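Local structure of CT253 (Chlamydia trachomatis serovar L2, 6UXC) at residues A[43-48]-A[155-159]; A[113-117]-A[165-169]; A[138-142]-A[168-173]. The protein is a predicted lipoprotein of the chlamydial cell whose molecular function is unknown, built of helices packed on a mixed beta sheet and holding a sodium ion in this crystal. All blocks are in the same frame, centred on the assembly; numbering follows the deposited sequence.

Contact 1 of 3, residues A[43-48]-A[155-159]; sequences AEFSEE and GWRSK
A bidentate salt bridge joins helix 43-48 to the loop at 155-159: Arg157 NH1 donates to Glu47 OE1 and Arg157 NH2 to Glu47 OE2, both at 2.7 Å. Next to it, Trp156 NE1 gives a nearly linear bond (171°) to Glu48 OE2 at 2.9 Å, while Glu48 OE1 pairs with Arg52 one turn on. The loop is a type II beta turn from Gly155 to Ser158, with Trp156 at -49/134 and Arg157 at 93/-38; Ser158 N and OG both bond Gly155 O at 2.9 Å. The t rotamer of Trp156 (chi1 179°) lays its indole over the helix, whose nearest CA is that of Glu44, 7.4 Å from the CA of Trp156. Glu44, extended t,t, has its carboxylate hydrogen-bonded to His170 and Trp39. This is surface packing of the loop preceding helix 165-184 onto helix 41-55, with a CH-pi contact at its centre: Glu44 CG sits 3.6 Å from the centroid of the Trp156 five-membered ring, 4° off its normal.

Contact 2 of 3, residues A[113-117]-A[165-169]; sequences SISAS and PMGLM
Strand 113-117 is extended throughout, and 165-169 forms the first turn of helix 165-184, closed by Met169 N to Pro165 O at 3.1 Å. The two run roughly the same way, their N-to-C directions 35° apart (signed crossing angle -35°), and their axes approach to 8.4 Å. In register, the CA atoms of Ile114 and Met166 are 6.4 Å apart and those of Ser115 and Met169 7.0 Å. This is helix-on-sheet packing: the strand is an inner one of a mixed sheet, hydrogen-bonded on one edge to strand 131-143 and on the other to strand 94-105. The CA-to-CB bonds of Ile114 and Ala116 point toward the helix, those of Ser115 and Ser117 away from it.

Ile114, in its t,t rotamer, meets three helix residues: CG2 lies 4.1 Å from Pro165 CB, CD1 3.7 Å from Met166 CE, and CG1 4.1 Å from Met169 CE. Met166 extends as t,t,m and also packs on Trp39 and Gln103. Met169 starts t, but its chi2 of -93° lies between the rotamer wells and its chi3 of -72° (m) turns the thioether back across the strand, so that CE lies 3.8 Å from Ala116 CB and 3.6 Å from Ser115 C; its CG lies 3.8 Å from Ile114 O. The small Ala116 leaves room for that methyl group. No hydrogen bond links the two segments, so their 245 Å² of buried surface rests on apolar and van der Waals contact, in which the Met166 methyl group meets Ile114 and that of Met169 both Ile114 and Ala116.

Contact 3 of 3, residues A[138-142]-A[168-173]; sequences LDASQ and LMHQRL
Helix 168-173 lies nearly antiparallel to the extended strand 138-142, at 154° with axes 7.3 Å apart, packing on the last strand of the sheet. Leu168 touches the Gln142 amide, CD1 to NE2 4.1 Å. Met169 packs its CG 3.6 Å from Ala140 CB, and its CB 3.8 Å from Gln142 CB; the CA atoms of Met169 and Gln142 are 5.5 Å apart. Arg172 (m,t,m) reaches back along the helix to the strand: NH1 and NH2 donate to Gln142 OE1 at 2.9 and 3.1 Å, and NH2 also bonds water 1 at 2.9 Å, which accepts from Ser141 N at 2.9 Å. Leu173 (t,p) sets CB 3.9 Å from Ala140 CB and CD1 4.1 Å from Leu138 CB; its CA lies 5.6 Å from that of Ala140. Alanine thus lets the helix settle close to the strand, while the guanidinium, directly and through water, satisfies polar groups at the exposed margin of the apolar packing.

In the fold
Contacts 2 and 3 form one continuous interface, their centres 5 Å apart: helix 165-184 covers neighbouring strands 113-124 and 131-143, and Met169 serves both. The strands are joined by Ile114 N to Gln142 O at 2.9 Å and Ala140 N to Ala116 O at 3.1 Å. Contact 1, with centres 13 and 14 Å from those of contacts 2 and 3, ties the loop leading into this helix to helix 41-55. It meets contact 3 through Glu44 OE2 and His170 ND1, 2.6 Å apart, and through Phe45 CE1, 3.6 Å from His170 CE1. The sodium site, which involves Leu53, His54, Ser56 and Leu59, shares no residue with the three contacts.

Contact 1 of 3, residues A[43-48]-A[155-159]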
loop_
_atom_site.group_PDB
_atom_site.type_symbol
_atom_site.label_atom_id
_atom_site.label_comp_id
_atom_site.label_asym_id
_atom_site.label_seq_id
_atom_site.Cartn_x
_atom_site.Cartn_y
_atom_site.Cartn_z
ATOM N N ALA A 43 -0.105 6.452 7.171
ATOM C CA ALA A 43 1.303 6.367 7.514
ATOM C C ALA A 43 1.700 4.941 7.867
ATOM O O ALA A 43 2.776 4.472 7.472
ATOM C CB ALA A 43 1.631 7.316 8.662
ATOM N N GLU A 44 0.849 4.231 8.621
ATOM C CA GLU A 44 1.110 2.828 8.904
ATOM C C GLU A 44 1.225 2.041 7.608
ATOM O O GLU A 44 2.159 1.245 7.424
ATOM C CB GLU A 44 0.001 2.234 9.773
ATOM C CG GLU A 44 0.125 0.678 9.921
ATOM C CD GLU A 44 -1.133 -0.001 10.433
ATOM O OE1 GLU A 44 -2.155 0.695 10.715
ATOM O OE2 GLU A 44 -1.074 -1.265 10.509
ATOM N N PHE A 45 0.229 2.183 6.739
ATOM C CA PHE A 45 0.246 1.374 5.524
ATOM C C PHE A 45 1.474 1.694 4.677
ATOM O O PHE A 45 2.083 0.793 4.098
ATOM C CB PHE A 45 -1.028 1.588 4.709
ATOM C CG PHE A 45 -2.217 0.747 5.175
ATOM C CD1 PHE A 45 -2.584 0.707 6.513
ATOM C CD2 PHE A 45 -2.945 0.020 4.263
ATOM C CE1 PHE A 45 -3.695 -0.065 6.923
ATOM C CE2 PHE A 45 -4.033 -0.761 4.651
ATOM C CZ PHE A 45 -4.421 -0.772 5.994
ATOM N N SER A 46 1.828 2.972 4.550
ATOM C CA SER A 46 3.010 3.311 3.758
ATOM C C SER A 46 4.259 2.651 4.315
ATOM O O SER A 46 5.073 2.088 3.567
ATOM C CB SER A 46 3.205 4.822 3.721
ATOM O OG SER A 46 2.168 5.466 3.011
ATOM N N GLU A 47 4.449 2.745 5.625
ATOM C CA GLU A 47 5.657 2.199 6.219
ATOM C C GLU A 47 5.680 0.680 6.118
ATOM O O GLU A 47 6.714 0.083 5.793
ATOM C CB GLU A 47 5.775 2.620 7.675
ATOM C CG GLU A 47 7.033 2.013 8.287
ATOM C CD GLU A 47 7.348 2.553 9.656
ATOM O OE1 GLU A 47 7.781 1.762 10.512
ATOM O OE2 GLU A 47 7.143 3.761 9.875
ATOM N N GLU A 48 4.550 0.031 6.418
ATOM C CA GLU A 48 4.542 -1.422 6.465
ATOM C C GLU A 48 4.701 -2.024 5.072
ATOM O O GLU A 48 5.378 -3.047 4.911
ATOM C CB GLU A 48 3.256 -1.913 7.134
ATOM C CG GLU A 48 3.175 -1.609 8.643
ATOM C CD GLU A 48 4.199 -2.389 9.468
ATOM O OE1 GLU A 48 4.629 -3.484 9.029
ATOM O OE2 GLU A 48 4.576 -1.916 10.557
ATOM N N GLY A 155 -1.688 -0.271 20.109
ATOM C CA GLY A 155 -1.751 0.329 18.793
ATOM C C GLY A 155 -0.492 0.051 17.980
ATOM O O GLY A 155 0.462 -0.554 18.457
ATOM N N TRP A 156 -0.535 0.481 16.719
ATOM C CA TRP A 156 0.569 0.233 15.795
ATOM C C TRP A 156 1.898 0.617 16.425
ATOM O O TRP A 156 2.023 1.690 17.023
ATOM C CB TRP A 156 0.349 1.009 14.495
ATOM C CG TRP A 156 1.450 0.830 13.513
ATOM C CD1 TRP A 156 1.961 -0.352 13.047
ATOM C CD2 TRP A 156 2.177 1.867 12.852
ATOM N NE1 TRP A 156 2.970 -0.107 12.146
ATOM C CE2 TRP A 156 3.117 1.249 12.008
ATOM C CE3 TRP A 156 2.118 3.259 12.890
ATOM C CZ2 TRP A 156 3.997 1.974 11.207
ATOM C CZ3 TRP A 156 3.002 3.980 12.099
ATOM C CH2 TRP A 156 3.921 3.340 11.275
ATOM N N ARG A 157 2.876 -0.282 16.279
ATOM C CA ARG A 157 4.234 -0.183 16.803
ATOM C C ARG A 157 4.356 -0.857 18.164
ATOM O O ARG A 157 5.371 -1.499 18.445
ATOM C CB ARG A 157 4.701 1.265 16.901
ATOM C CG ARG A 157 4.757 1.983 15.559
ATOM C CD ARG A 157 5.945 2.902 15.548
ATOM N NE ARG A 157 5.971 3.834 14.427
ATOM C CZ ARG A 157 6.635 3.630 13.293
ATOM N NH1 ARG A 157 7.329 2.512 13.102
ATOM N NH2 ARG A 157 6.601 4.555 12.347
ATOM N N SER A 158 3.339 -0.728 19.014
ATOM C CA SER A 158 3.372 -1.404 20.306
ATOM C C SER A 158 3.607 -2.895 20.089
ATOM O O SER A 158 3.360 -3.419 18.995
ATOM C CB SER A 158 2.076 -1.159 21.077
ATOM O OG SER A 158 1.123 -2.157 20.781
ATOM N N LYS A 159 4.102 -3.584 21.122
ATOM C CA LYS A 159 4.489 -4.984 20.969
ATOM C C LYS A 159 3.336 -5.824 20.436
ATOM O O LYS A 159 3.505 -6.619 19.502
ATOM C CB LYS A 159 4.969 -5.538 22.312
#

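Contact 2 of 3, residues A[113-117]-A[165-169]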
loop_
_atom_site.group_PDB
_atom_site.type_symbol
_atom_site.label_atom_id
_atom_site.label_comp_id
_atom_site.label_asym_id
_atom_site.label_seq_id
_atom_site.Cartn_x
_atom_site.Cartn_y
_atom_site.Cartn_z
ATOM N N SER A 113 -16.769 -7.620 12.726
ATOM C CA SER A 113 -15.387 -7.709 12.307
ATOM C C SER A 113 -14.890 -6.332 11.946
ATOM O O SER A 113 -15.659 -5.379 11.793
ATOM C CB SER A 113 -15.227 -8.652 11.115
ATOM O OG SER A 113 -16.037 -8.212 10.045
ATOM N N ILE A 114 -13.581 -6.243 11.805
ATOM C CA ILE A 114 -12.934 -5.071 11.248
ATOM C C ILE A 114 -12.294 -5.496 9.939
ATOM O O ILE A 114 -11.695 -6.574 9.848
ATOM C CB ILE A 114 -11.911 -4.463 12.227
ATOM C CG1 ILE A 114 -11.331 -3.178 11.637
ATOM C CG2 ILE A 114 -10.794 -5.451 12.563
ATOM C CD1 ILE A 114 -10.572 -2.369 12.623
ATOM N N SER A 115 -12.464 -4.677 8.912
ATOM C CA SER A 115 -11.991 -5.036 7.586
ATOM C C SER A 115 -11.407 -3.813 6.911
ATOM O O SER A 115 -11.739 -2.671 7.246
ATOM C CB SER A 115 -13.123 -5.602 6.717
ATOM O OG SER A 115 -14.112 -4.610 6.511
ATOM N N ALA A 116 -10.557 -4.071 5.919
ATOM C CA ALA A 116 -9.977 -3.024 5.102
ATOM C C ALA A 116 -9.870 -3.508 3.666
ATOM O O ALA A 116 -9.751 -4.706 3.397
ATOM C CB ALA A 116 -8.601 -2.580 5.600
ATOM N N SER A 117 -9.934 -2.560 2.753
ATOM C CA SER A 117 -9.941 -2.831 1.325
ATOM C C SER A 117 -8.945 -1.886 0.681
ATOM O O SER A 117 -8.980 -0.681 0.951
ATOM C CB SER A 117 -11.347 -2.627 0.743
ATOM O OG SER A 117 -11.385 -2.872 -0.643
ATOM N N PRO A 165 -7.301 -7.495 16.672
ATOM C CA PRO A 165 -8.021 -7.835 15.445
ATOM C C PRO A 165 -7.563 -6.985 14.273
ATOM O O PRO A 165 -7.376 -7.495 13.160
ATOM C CB PRO A 165 -9.490 -7.592 15.832
ATOM C CG PRO A 165 -9.520 -7.933 17.287
ATOM C CD PRO A 165 -8.233 -7.320 17.805
ATOM N N MET A 166 -7.342 -5.693 14.506
ATOM C CA MET A 166 -6.904 -4.849 13.408
ATOM C C MET A 166 -5.513 -5.259 12.939
ATOM O O MET A 166 -5.237 -5.248 11.742
ATOM C CB MET A 166 -6.893 -3.388 13.830
ATOM C CG MET A 166 -6.589 -2.453 12.661
ATOM S SD MET A 166 -6.309 -0.763 13.131
ATOM C CE MET A 166 -7.767 -0.374 14.094
ATOM N N GLY A 167 -4.617 -5.571 13.877
ATOM C CA GLY A 167 -3.238 -5.867 13.515
ATOM C C GLY A 167 -3.112 -7.183 12.772
ATOM O O GLY A 167 -2.336 -7.296 11.819
ATOM N N LEU A 168 -3.885 -8.181 13.190
ATOM C CA LEU A 168 -3.934 -9.454 12.475
ATOM C C LEU A 168 -4.415 -9.235 11.046
ATOM O O LEU A 168 -3.841 -9.766 10.085
ATOM C CB LEU A 168 -4.871 -10.405 13.218
ATOM C CG LEU A 168 -4.373 -10.922 14.565
ATOM C CD1 LEU A 168 -5.498 -11.535 15.415
ATOM C CD2 LEU A 168 -3.298 -11.962 14.322
ATOM N N MET A 169 -5.486 -8.451 10.903
ATOM C CA MET A 169 -6.054 -8.151 9.597
ATOM C C MET A 169 -5.045 -7.409 8.730
ATOM O O MET A 169 -4.802 -7.788 7.574
ATOM C CB MET A 169 -7.335 -7.333 9.787
ATOM C CG MET A 169 -8.142 -7.088 8.534
ATOM S SD MET A 169 -7.709 -5.529 7.760
ATOM C CE MET A 169 -8.427 -4.349 8.915
#

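Contact 3 of 3, residues A[138-142]-A[168-173]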
loop_
_atom_site.group_PDB
_atom_site.type_symbol
_atom_site.label_atom_id
_atom_site.label_comp_id
_atom_site.label_asym_id
_atom_site.label_seq_id
_atom_site.Cartn_x
_atom_site.Cartn_y
_atom_site.Cartn_z
ATOM N N LEU A 138 -7.758 -5.748 -3.080
ATOM C CA LEU A 138 -7.444 -6.760 -2.091
ATOM C C LEU A 138 -8.101 -6.363 -0.776
ATOM O O LEU A 138 -8.258 -5.174 -0.469
ATOM C CB LEU A 138 -5.929 -6.880 -1.903
ATOM C CG LEU A 138 -5.093 -7.125 -3.170
ATOM C CD1 LEU A 138 -3.616 -7.141 -2.849
ATOM C CD2 LEU A 138 -5.517 -8.409 -3.889
ATOM N N ASP A 139 -8.498 -7.351 0.009
ATOM C CA ASP A 139 -9.167 -7.030 1.256
ATOM C C ASP A 139 -8.852 -8.099 2.286
ATOM O O ASP A 139 -8.364 -9.183 1.964
ATOM C CB ASP A 139 -10.676 -6.858 1.056
ATOM C CG ASP A 139 -11.345 -8.085 0.450
ATOM O OD1 ASP A 139 -10.887 -9.227 0.689
ATOM O OD2 ASP A 139 -12.337 -7.890 -0.278
ATOM N N ALA A 140 -9.101 -7.743 3.541
ATOM C CA ALA A 140 -8.878 -8.624 4.678
ATOM C C ALA A 140 -9.925 -8.302 5.735
ATOM O O ALA A 140 -10.438 -7.189 5.786
ATOM C CB ALA A 140 -7.468 -8.453 5.238
ATOM N N SER A 141 -10.263 -9.300 6.557
ATOM C CA SER A 141 -11.247 -9.099 7.603
ATOM C C SER A 141 -10.886 -9.959 8.801
ATOM O O SER A 141 -10.329 -11.056 8.656
ATOM C CB SER A 141 -12.662 -9.442 7.134
ATOM O OG SER A 141 -13.550 -9.282 8.214
ATOM N N GLN A 142 -11.247 -9.462 9.987
ATOM C CA GLN A 142 -10.905 -10.139 11.231
ATOM C C GLN A 142 -11.993 -9.913 12.276
ATOM O O GLN A 142 -12.486 -8.793 12.460
ATOM C CB GLN A 142 -9.555 -9.641 11.763
ATOM C CG GLN A 142 -8.973 -10.457 12.914
ATOM C CD GLN A 142 -8.674 -11.873 12.508
ATOM O OE1 GLN A 142 -8.334 -12.128 11.363
ATOM N NE2 GLN A 142 -8.810 -12.806 13.443
ATOM N N LEU A 168 -3.885 -8.181 13.190
ATOM C CA LEU A 168 -3.934 -9.454 12.475
ATOM C C LEU A 168 -4.415 -9.235 11.046
ATOM O O LEU A 168 -3.841 -9.766 10.085
ATOM C CB LEU A 168 -4.871 -10.405 13.218
ATOM C CG LEU A 168 -4.373 -10.922 14.565
ATOM C CD1 LEU A 168 -5.498 -11.535 15.415
ATOM C CD2 LEU A 168 -3.298 -11.962 14.322
ATOM N N MET A 169 -5.486 -8.451 10.903
ATOM C CA MET A 169 -6.054 -8.151 9.597
ATOM C C MET A 169 -5.045 -7.409 8.730
ATOM O O MET A 169 -4.802 -7.788 7.574
ATOM C CB MET A 169 -7.335 -7.333 9.787
ATOM C CG MET A 169 -8.142 -7.088 8.534
ATOM S SD MET A 169 -7.709 -5.529 7.760
ATOM C CE MET A 169 -8.427 -4.349 8.915
ATOM N N HIS A 170 -4.416 -6.379 9.291
ATOM C CA HIS A 170 -3.418 -5.619 8.534
ATOM C C HIS A 170 -2.273 -6.498 8.058
ATOM O O HIS A 170 -1.827 -6.382 6.909
ATOM C CB HIS A 170 -2.874 -4.489 9.389
ATOM C CG HIS A 170 -3.811 -3.337 9.529
ATOM N ND1 HIS A 170 -3.456 -2.178 10.174
ATOM C CD2 HIS A 170 -5.095 -3.166 9.128
ATOM C CE1 HIS A 170 -4.472 -1.334 10.156
ATOM N NE2 HIS A 170 -5.481 -1.917 9.533
ATOM N N GLN A 171 -1.752 -7.345 8.943
ATOM C CA GLN A 171 -0.615 -8.187 8.597
ATOM C C GLN A 171 -0.929 -9.051 7.380
ATOM O O GLN A 171 -0.131 -9.132 6.437
ATOM C CB GLN A 171 -0.247 -9.038 9.812
ATOM C CG GLN A 171 1.054 -9.770 9.699
ATOM C CD GLN A 171 1.324 -10.600 10.930
ATOM O OE1 GLN A 171 0.458 -11.347 11.384
ATOM N NE2 GLN A 171 2.517 -10.464 11.489
ATOM N N ARG A 172 -2.108 -9.666 7.356
ATOM C CA ARG A 172 -2.439 -10.529 6.222
ATOM C C ARG A 172 -2.579 -9.701 4.951
ATOM O O ARG A 172 -2.132 -10.117 3.872
ATOM C CB ARG A 172 -3.720 -11.323 6.495
ATOM C CG ARG A 172 -3.548 -12.472 7.484
ATOM C CD ARG A 172 -4.662 -13.519 7.325
ATOM N NE ARG A 172 -5.958 -12.863 7.338
ATOM C CZ ARG A 172 -6.614 -12.530 8.448
ATOM N NH1 ARG A 172 -6.109 -12.841 9.641
ATOM N NH2 ARG A 172 -7.785 -11.912 8.360
ATOM N N LEU A 173 -3.197 -8.527 5.065
ATOM C CA LEU A 173 -3.374 -7.654 3.916
ATOM C C LEU A 173 -2.038 -7.163 3.372
ATOM O O LEU A 173 -1.830 -7.156 2.150
ATOM C CB LEU A 173 -4.274 -6.493 4.317
ATOM C CG LEU A 173 -4.700 -5.513 3.239
ATOM C CD1 LEU A 173 -5.387 -6.195 2.067
ATOM C CD2 LEU A 173 -5.616 -4.467 3.872
HETATM O O HOH W 1 -9.144 -11.802 5.747
#